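Local coordinates for endo-1,4-beta-xylanase 1 (Hypocrea jecorina, PDB 1XYN), which hydrolyses internal beta-1,4-xylosidic linkages in the main chain of xylan, a plant cell wall hemicellulose, yielding xylooligosaccharides and xylose, at residues Val74-Met79 against Gly154-Gln159; Ile48-Ser53 against Gly61-Tyr66. All coordinates share one frame; numbering follows the deposited sequence.

Contact 1: Val74-Met79 against Gly154-Gln159; sequences VEYYIM and GQMNYQ
Y76 and Q159 meet side chain to side chain within the curved sheet of the beta-jelly roll, the fold of glycoside hydrolase family 11. Their strands are not neighbours. Strand 60-70 pairs with both and lies between them, and the axes of the two short strands approach to 9.5 Å. The contact is made by side chains on the face of the sheet that helix 139-148 covers. Q159 gives its amide N-H to the phenol oxygen, with NE2 2.9 Å from OH of Y76. The bond is almost straight, 173° at the hydrogen, and OH lies in the amide plane. NE2 sits at the edge of the Y76 ring, near its plane, while the amide plane stands 78° from the ring plane. Extension of the Q159 side chain, with CG anti to the backbone N (chi1 179°), carries the amide to the phenol. It also lays CG of Q159 alongside, 3.5 Å from OH of Y76. With a leucine at Q159, the phenol oxygen would probably lose this N-H donor and the tyrosine ring would be less firmly placed. Water 1 takes a second position on the phenol, 2.9 Å from OH of Y76. It donates to the backbone O of N157, so it bridges the two strands. F143 of the helix touches both M156 and Q159, and W146 meets the Y76 ring. E75, the predicted nucleophile, and Y77 lie on the other face of their strand, where Y77 is hydrogen-bonded to E164, the predicted proton donor. The M156 side chain bends at chi2 and chi3 and brings its methyl CE to 3.8 Å from OH of Y76.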
ATOM      1  N   VAL A  74      -2.399  -0.119 -15.297  1.00 15.16           N
ATOM      2  CA  VAL A  74      -3.771  -0.045 -14.795  1.00 14.41           C
ATOM      3  C   VAL A  74      -4.226  -1.260 -13.991  1.00 11.12           C
ATOM      4  O   VAL A  74      -4.113  -2.396 -14.441  1.00 15.74           O
ATOM      5  CB  VAL A  74      -4.786   0.103 -15.976  1.00 13.23           C
ATOM      6  CG1 VAL A  74      -6.214   0.177 -15.449  1.00 11.62           C
ATOM      7  CG2 VAL A  74      -4.460   1.326 -16.832  1.00 14.19           C
ATOM      8  N   GLU A  75      -4.792  -1.014 -12.818  1.00  7.52           N
ATOM      9  CA  GLU A  75      -5.321  -2.095 -11.997  1.00  6.29           C
ATOM     10  C   GLU A  75      -6.836  -1.985 -12.125  1.00  9.19           C
ATOM     11  O   GLU A  75      -7.414  -0.947 -11.825  1.00 14.14           O
ATOM     12  CB  GLU A  75      -4.905  -1.906 -10.543  1.00 10.19           C
ATOM     13  CG  GLU A  75      -5.519  -2.893  -9.565  1.00 16.58           C
ATOM     14  CD  GLU A  75      -5.027  -2.674  -8.145  1.00 18.11           C
ATOM     15  OE1 GLU A  75      -5.033  -1.514  -7.687  1.00 14.01           O
ATOM     16  OE2 GLU A  75      -4.620  -3.657  -7.491  1.00 20.58           O
ATOM     17  N   TYR A  76      -7.492  -3.045 -12.567  1.00  6.86           N
ATOM     18  CA  TYR A  76      -8.921  -2.970 -12.720  1.00  4.47           C
ATOM     19  C   TYR A  76      -9.684  -4.026 -11.942  1.00  7.49           C
ATOM     20  O   TYR A  76      -9.152  -5.082 -11.620  1.00 10.21           O
ATOM     21  CB  TYR A  76      -9.294  -2.981 -14.211  1.00  9.68           C
ATOM     22  CG  TYR A  76      -8.968  -4.252 -14.968  1.00  6.91           C
ATOM     23  CD1 TYR A  76      -9.833  -5.346 -14.918  1.00  9.31           C
ATOM     24  CD2 TYR A  76      -7.799  -4.365 -15.732  1.00  7.87           C
ATOM     25  CE1 TYR A  76      -9.548  -6.525 -15.603  1.00  8.54           C
ATOM     26  CE2 TYR A  76      -7.504  -5.546 -16.425  1.00  4.22           C
ATOM     27  CZ  TYR A  76      -8.388  -6.620 -16.349  1.00  9.08           C
ATOM     28  OH  TYR A  76      -8.136  -7.803 -17.007  1.00 15.92           O
ATOM     29  N   TYR A  77     -10.933  -3.710 -11.623  1.00  7.50           N
ATOM     30  CA  TYR A  77     -11.813  -4.605 -10.886  1.00 11.27           C
ATOM     31  C   TYR A  77     -13.181  -4.560 -11.530  1.00 10.64           C
ATOM     32  O   TYR A  77     -13.604  -3.529 -12.047  1.00 12.14           O
ATOM     33  CB  TYR A  77     -12.032  -4.146  -9.433  1.00  9.41           C
ATOM     34  CG  TYR A  77     -10.841  -4.148  -8.499  1.00  9.57           C
ATOM     35  CD1 TYR A  77      -9.765  -3.293  -8.715  1.00  9.34           C
ATOM     36  CD2 TYR A  77     -10.834  -4.944  -7.348  1.00  6.77           C
ATOM     37  CE1 TYR A  77      -8.719  -3.218  -7.821  1.00 15.00           C
ATOM     38  CE2 TYR A  77      -9.786  -4.881  -6.438  1.00  9.33           C
ATOM     39  CZ  TYR A  77      -8.728  -4.007  -6.685  1.00 16.30           C
ATOM     40  OH  TYR A  77      -7.674  -3.900  -5.808  1.00 20.31           O
ATOM     41  N   ILE A  78     -13.873  -5.688 -11.467  1.00 10.88           N
ATOM     42  CA  ILE A  78     -15.229  -5.811 -11.964  1.00  8.53           C
ATOM     43  C   ILE A  78     -15.862  -6.587 -10.826  1.00 12.52           C
ATOM     44  O   ILE A  78     -15.875  -7.823 -10.825  1.00 13.08           O
ATOM     45  CB  ILE A  78     -15.322  -6.595 -13.290  1.00  9.92           C
ATOM     46  CG1 ILE A  78     -14.623  -5.811 -14.407  1.00  6.03           C
ATOM     47  CG2 ILE A  78     -16.793  -6.815 -13.658  1.00  2.00           C
ATOM     48  CD1 ILE A  78     -14.398  -6.598 -15.676  1.00  4.23           C
ATOM     49  N   MET A  79     -16.257  -5.838  -9.798  1.00  9.97           N
ATOM     50  CA  MET A  79     -16.857  -6.399  -8.599  1.00 12.05           C
ATOM     51  C   MET A  79     -18.248  -6.936  -8.808  1.00  8.34           C
ATOM     52  O   MET A  79     -19.139  -6.206  -9.216  1.00 16.78           O
ATOM     53  CB  MET A  79     -16.875  -5.352  -7.488  1.00 18.34           C
ATOM     54  CG  MET A  79     -15.533  -5.121  -6.852  1.00 21.80           C
ATOM     55  SD  MET A  79     -15.553  -3.717  -5.740  1.00 24.31           S
ATOM     56  CE  MET A  79     -14.034  -2.919  -6.249  1.00 15.85           C
ATOM     57  N   GLY A 154      -4.006  -0.460 -21.508  1.00 20.92           N
ATOM     58  CA  GLY A 154      -2.828  -0.760 -22.310  1.00 24.30           C
ATOM     59  C   GLY A 154      -2.756  -2.236 -22.659  1.00 26.26           C
ATOM     60  O   GLY A 154      -3.787  -2.848 -22.953  1.00 29.96           O
ATOM     61  N   GLN A 155      -1.547  -2.807 -22.640  1.00 25.65           N
ATOM     62  CA  GLN A 155      -1.342  -4.229 -22.937  1.00 22.54           C
ATOM     63  C   GLN A 155      -1.875  -5.077 -21.784  1.00 22.41           C
ATOM     64  O   GLN A 155      -1.576  -4.810 -20.621  1.00 25.34           O
ATOM     65  CB  GLN A 155       0.142  -4.545 -23.096  1.00 22.36           C
ATOM     66  CG  GLN A 155       0.925  -3.579 -23.950  1.00 36.32           C
ATOM     67  CD  GLN A 155       2.425  -3.745 -23.773  1.00 41.08           C
ATOM     68  OE1 GLN A 155       3.160  -2.765 -23.618  1.00 44.55           O
ATOM     69  NE2 GLN A 155       2.888  -4.991 -23.785  1.00 43.75           N
ATOM     70  N   MET A 156      -2.619  -6.129 -22.110  1.00 16.39           N
ATOM     71  CA  MET A 156      -3.180  -7.011 -21.096  1.00 18.34           C
ATOM     72  C   MET A 156      -2.128  -7.843 -20.373  1.00 20.24           C
ATOM     73  O   MET A 156      -1.266  -8.468 -20.998  1.00 22.38           O
ATOM     74  CB  MET A 156      -4.199  -7.969 -21.724  1.00 22.35           C
ATOM     75  CG  MET A 156      -5.511  -7.324 -22.120  1.00 25.94           C
ATOM     76  SD  MET A 156      -6.496  -6.873 -20.705  1.00 28.16           S
ATOM     77  CE  MET A 156      -7.756  -8.095 -20.810  1.00 29.98           C
ATOM     78  N   ASN A 157      -2.196  -7.825 -19.044  1.00 18.20           N
ATOM     79  CA  ASN A 157      -1.304  -8.620 -18.221  1.00 11.75           C
ATOM     80  C   ASN A 157      -2.197  -9.689 -17.590  1.00 11.57           C
ATOM     81  O   ASN A 157      -3.183 -10.074 -18.206  1.00 14.32           O
ATOM     82  CB  ASN A 157      -0.602  -7.772 -17.170  1.00  9.99           C
ATOM     83  CG  ASN A 157       0.617  -8.471 -16.598  1.00 13.25           C
ATOM     84  OD1 ASN A 157       0.526  -9.220 -15.621  1.00 15.39           O
ATOM     85  ND2 ASN A 157       1.762  -8.254 -17.229  1.00  4.40           N
ATOM     86  N   TYR A 158      -1.918 -10.138 -16.366  1.00  9.94           N
ATOM     87  CA  TYR A 158      -2.753 -11.187 -15.791  1.00  9.08           C
ATOM     88  C   TYR A 158      -4.198 -10.785 -15.488  1.00 14.50           C
ATOM     89  O   TYR A 158      -4.513  -9.604 -15.309  1.00 13.80           O
ATOM     90  CB  TYR A 158      -2.068 -11.866 -14.598  1.00 12.53           C
ATOM     91  CG  TYR A 158      -2.013 -11.079 -13.305  1.00 13.15           C
ATOM     92  CD1 TYR A 158      -3.104 -11.068 -12.429  1.00  8.09           C
ATOM     93  CD2 TYR A 158      -0.845 -10.414 -12.918  1.00 10.27           C
ATOM     94  CE1 TYR A 158      -3.034 -10.423 -11.203  1.00 10.58           C
ATOM     95  CE2 TYR A 158      -0.763  -9.770 -11.690  1.00  8.15           C
ATOM     96  CZ  TYR A 158      -1.861  -9.775 -10.835  1.00 12.56           C
ATOM     97  OH  TYR A 158      -1.800  -9.126  -9.614  1.00 15.15           O
ATOM     98  N   GLN A 159      -5.076 -11.784 -15.455  1.00 10.54           N
ATOM     99  CA  GLN A 159      -6.496 -11.565 -15.223  1.00 13.32           C
ATOM    100  C   GLN A 159      -7.035 -12.754 -14.449  1.00 12.94           C
ATOM    101  O   GLN A 159      -7.076 -13.868 -14.961  1.00 16.50           O
ATOM    102  CB  GLN A 159      -7.197 -11.434 -16.577  1.00 13.24           C
ATOM    103  CG  GLN A 159      -8.691 -11.223 -16.549  1.00 22.39           C
ATOM    104  CD  GLN A 159      -9.271 -11.165 -17.959  1.00 27.63           C
ATOM    105  OE1 GLN A 159      -9.692 -12.182 -18.514  1.00 28.16           O
ATOM    106  NE2 GLN A 159      -9.264  -9.979 -18.552  1.00 26.89           N
TER
HETATM  107  O   HOH W   1      -5.471  -8.269 -17.955  1.00 11.45           O

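Contact 2: Ile48-Ser53 against Gly61-Tyr66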
ATOM      1  N   ILE A  48     -15.781 -14.480 -18.687  1.00 21.50           N
ATOM      2  CA  ILE A  48     -15.365 -15.270 -17.541  1.00 14.92           C
ATOM      3  C   ILE A  48     -16.507 -15.780 -16.661  1.00 15.46           C
ATOM      4  O   ILE A  48     -17.342 -15.007 -16.190  1.00 14.38           O
ATOM      5  CB  ILE A  48     -14.371 -14.479 -16.678  1.00 11.36           C
ATOM      6  CG1 ILE A  48     -13.151 -14.087 -17.510  1.00 12.74           C
ATOM      7  CG2 ILE A  48     -13.938 -15.305 -15.480  1.00 10.44           C
ATOM      8  CD1 ILE A  48     -12.172 -13.195 -16.755  1.00 17.38           C
ATOM      9  N   ASN A  49     -16.513 -17.091 -16.435  1.00 19.59           N
ATOM     10  CA  ASN A  49     -17.514 -17.756 -15.608  1.00 17.59           C
ATOM     11  C   ASN A  49     -16.971 -17.970 -14.202  1.00 17.10           C
ATOM     12  O   ASN A  49     -15.803 -18.336 -14.025  1.00 12.25           O
ATOM     13  CB  ASN A  49     -17.872 -19.117 -16.204  1.00 22.85           C
ATOM     14  CG  ASN A  49     -18.247 -19.032 -17.671  1.00 29.89           C
ATOM     15  OD1 ASN A  49     -19.430 -18.962 -18.015  1.00 35.54           O
ATOM     16  ND2 ASN A  49     -17.240 -19.045 -18.548  1.00 31.38           N
ATOM     17  N   PHE A  50     -17.817 -17.718 -13.207  1.00 16.08           N
ATOM     18  CA  PHE A  50     -17.458 -17.893 -11.802  1.00 12.50           C
ATOM     19  C   PHE A  50     -18.696 -18.422 -11.084  1.00 16.61           C
ATOM     20  O   PHE A  50     -19.816 -18.270 -11.566  1.00 18.60           O
ATOM     21  CB  PHE A  50     -16.999 -16.566 -11.180  1.00 11.83           C
ATOM     22  CG  PHE A  50     -18.091 -15.530 -11.067  1.00 14.57           C
ATOM     23  CD1 PHE A  50     -18.490 -14.790 -12.182  1.00 14.68           C
ATOM     24  CD2 PHE A  50     -18.737 -15.313  -9.850  1.00 16.31           C
ATOM     25  CE1 PHE A  50     -19.516 -13.855 -12.089  1.00 13.02           C
ATOM     26  CE2 PHE A  50     -19.764 -14.381  -9.742  1.00 16.53           C
ATOM     27  CZ  PHE A  50     -20.155 -13.650 -10.867  1.00 16.12           C
ATOM     28  N   GLY A  51     -18.504 -19.071  -9.948  1.00 16.30           N
ATOM     29  CA  GLY A  51     -19.643 -19.598  -9.226  1.00 14.97           C
ATOM     30  C   GLY A  51     -19.219 -20.237  -7.926  1.00 19.37           C
ATOM     31  O   GLY A  51     -18.081 -20.668  -7.778  1.00 26.26           O
ATOM     32  N   GLY A  52     -20.128 -20.288  -6.972  1.00 15.61           N
ATOM     33  CA  GLY A  52     -19.788 -20.884  -5.702  1.00 15.35           C
ATOM     34  C   GLY A  52     -20.333 -20.065  -4.564  1.00 14.75           C
ATOM     35  O   GLY A  52     -21.412 -19.482  -4.667  1.00 22.80           O
ATOM     36  N   SER A  53     -19.588 -20.020  -3.472  1.00 13.47           N
ATOM     37  CA  SER A  53     -20.020 -19.268  -2.317  1.00 14.38           C
ATOM     38  C   SER A  53     -19.012 -18.172  -2.006  1.00 13.42           C
ATOM     39  O   SER A  53     -17.888 -18.185  -2.502  1.00  9.71           O
ATOM     40  CB  SER A  53     -20.216 -20.200  -1.114  1.00 17.13           C
ATOM     41  OG  SER A  53     -18.984 -20.649  -0.577  1.00 16.59           O
ATOM     42  N   GLY A  61     -14.975  -7.349   2.208  1.00 19.48           N
ATOM     43  CA  GLY A  61     -14.837  -8.523   1.361  1.00 17.51           C
ATOM     44  C   GLY A  61     -15.318  -8.225  -0.048  1.00 17.22           C
ATOM     45  O   GLY A  61     -16.415  -7.692  -0.227  1.00 15.50           O
ATOM     46  N   LEU A  62     -14.510  -8.579  -1.050  1.00 17.08           N
ATOM     47  CA  LEU A  62     -14.852  -8.331  -2.452  1.00 15.66           C
ATOM     48  C   LEU A  62     -14.654  -9.557  -3.344  1.00 17.27           C
ATOM     49  O   LEU A  62     -13.629 -10.233  -3.251  1.00 16.33           O
ATOM     50  CB  LEU A  62     -13.968  -7.208  -3.022  1.00 19.88           C
ATOM     51  CG  LEU A  62     -13.440  -6.070  -2.138  1.00 16.25           C
ATOM     52  CD1 LEU A  62     -12.477  -5.195  -2.938  1.00 13.76           C
ATOM     53  CD2 LEU A  62     -14.586  -5.242  -1.595  1.00 16.60           C
ATOM     54  N   LEU A  63     -15.645  -9.860  -4.180  1.00 15.03           N
ATOM     55  CA  LEU A  63     -15.540 -10.963  -5.138  1.00 12.58           C
ATOM     56  C   LEU A  63     -15.545 -10.284  -6.512  1.00 14.32           C
ATOM     57  O   LEU A  63     -16.536  -9.658  -6.898  1.00 13.64           O
ATOM     58  CB  LEU A  63     -16.719 -11.931  -5.008  1.00 13.01           C
ATOM     59  CG  LEU A  63     -16.729 -13.118  -5.988  1.00 14.13           C
ATOM     60  CD1 LEU A  63     -15.467 -13.975  -5.818  1.00 14.46           C
ATOM     61  CD2 LEU A  63     -17.989 -13.952  -5.786  1.00  8.74           C
ATOM     62  N   SER A  64     -14.449 -10.395  -7.253  1.00 12.04           N
ATOM     63  CA  SER A  64     -14.387  -9.725  -8.538  1.00 16.24           C
ATOM     64  C   SER A  64     -13.364 -10.234  -9.529  1.00 17.15           C
ATOM     65  O   SER A  64     -12.413 -10.922  -9.167  1.00 18.39           O
ATOM     66  CB  SER A  64     -14.079  -8.243  -8.308  1.00 23.60           C
ATOM     67  OG  SER A  64     -12.785  -8.057  -7.749  1.00 13.36           O
ATOM     68  N   VAL A  65     -13.591  -9.908 -10.799  1.00 14.64           N
ATOM     69  CA  VAL A  65     -12.630 -10.242 -11.831  1.00 11.26           C
ATOM     70  C   VAL A  65     -11.627  -9.126 -11.565  1.00 10.11           C
ATOM     71  O   VAL A  65     -12.016  -7.964 -11.408  1.00 15.84           O
ATOM     72  CB  VAL A  65     -13.225 -10.125 -13.261  1.00 10.25           C
ATOM     73  CG1 VAL A  65     -12.117 -10.264 -14.308  1.00 10.26           C
ATOM     74  CG2 VAL A  65     -14.310 -11.207 -13.486  1.00  4.86           C
ATOM     75  N   TYR A  66     -10.364  -9.495 -11.386  1.00 11.05           N
ATOM     76  CA  TYR A  66      -9.293  -8.552 -11.081  1.00  9.25           C
ATOM     77  C   TYR A  66      -8.149  -8.716 -12.077  1.00 11.78           C
ATOM     78  O   TYR A  66      -7.866  -9.828 -12.527  1.00 13.40           O
ATOM     79  CB  TYR A  66      -8.802  -8.813  -9.641  1.00  6.44           C
ATOM     80  CG  TYR A  66      -7.536  -8.088  -9.235  1.00 10.62           C
ATOM     81  CD1 TYR A  66      -7.562  -6.748  -8.862  1.00  9.68           C
ATOM     82  CD2 TYR A  66      -6.309  -8.754  -9.198  1.00  2.12           C
ATOM     83  CE1 TYR A  66      -6.399  -6.093  -8.460  1.00  8.81           C
ATOM     84  CE2 TYR A  66      -5.158  -8.115  -8.806  1.00 10.58           C
ATOM     85  CZ  TYR A  66      -5.205  -6.782  -8.434  1.00 12.50           C
ATOM     86  OH  TYR A  66      -4.055  -6.148  -8.023  1.00 16.10           O
TER
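I48 and V65 are the nearest backbone pair, with CA atoms 8.1 Å apart, where strand 48-51 faces strand 61-66 in roughly the opposite direction without a hydrogen bond between them. The strands belong to different sheets of the jelly roll, so only side chains cross the gap. I48 and V65 reach toward each other tip to tip. Methyl CD1 of I48 comes to 3.8 Å from CG1 of V65. On the isoleucine, CG1 is anti to the carbonyl carbon (chi1 -59°), and the chain then runs extended to CD1. Two residues further along 48-53, the F50 ring approaches L63 obliquely, with CD2 of F50 4.4 Å from CD2 of L63. This second pair is looser than the first. V161 and V163 of strand 155-166 touch I48 and L63 respectively and widen the apolar layer. S64 and Y66 point to the other face of their strand. There Y66, a substrate-binding residue by similarity, hydrogen-bonds E75. All four touching side chains are buried and hydrocarbon. Between these two segments the sheets therefore meet through van der Waals packing and exclusion of water, with no polar bond to set the register of 48-53 on 61-66.

In the fold
From the N terminus, contact 2 comes first. Strand 48-56 leaves one sheet, and a short connection brings the chain back as strand 60-70 in the other, so 48-53 against 61-66 closes a tight local loop. Strand 74-79 follows and pairs antiparallel with 60-70. Contact 1 then closes a much longer loop, whose 74 intervening residues include helix 139-148. The two loops are in series and neither nests nor crosses. Contact 2 joins the two sheets, whereas contact 1 ties strands within the curved sheet. Strand 60-70 links them: V65 O probably accepts a hydrogen bond from I78 N. Q159 also packs on I48.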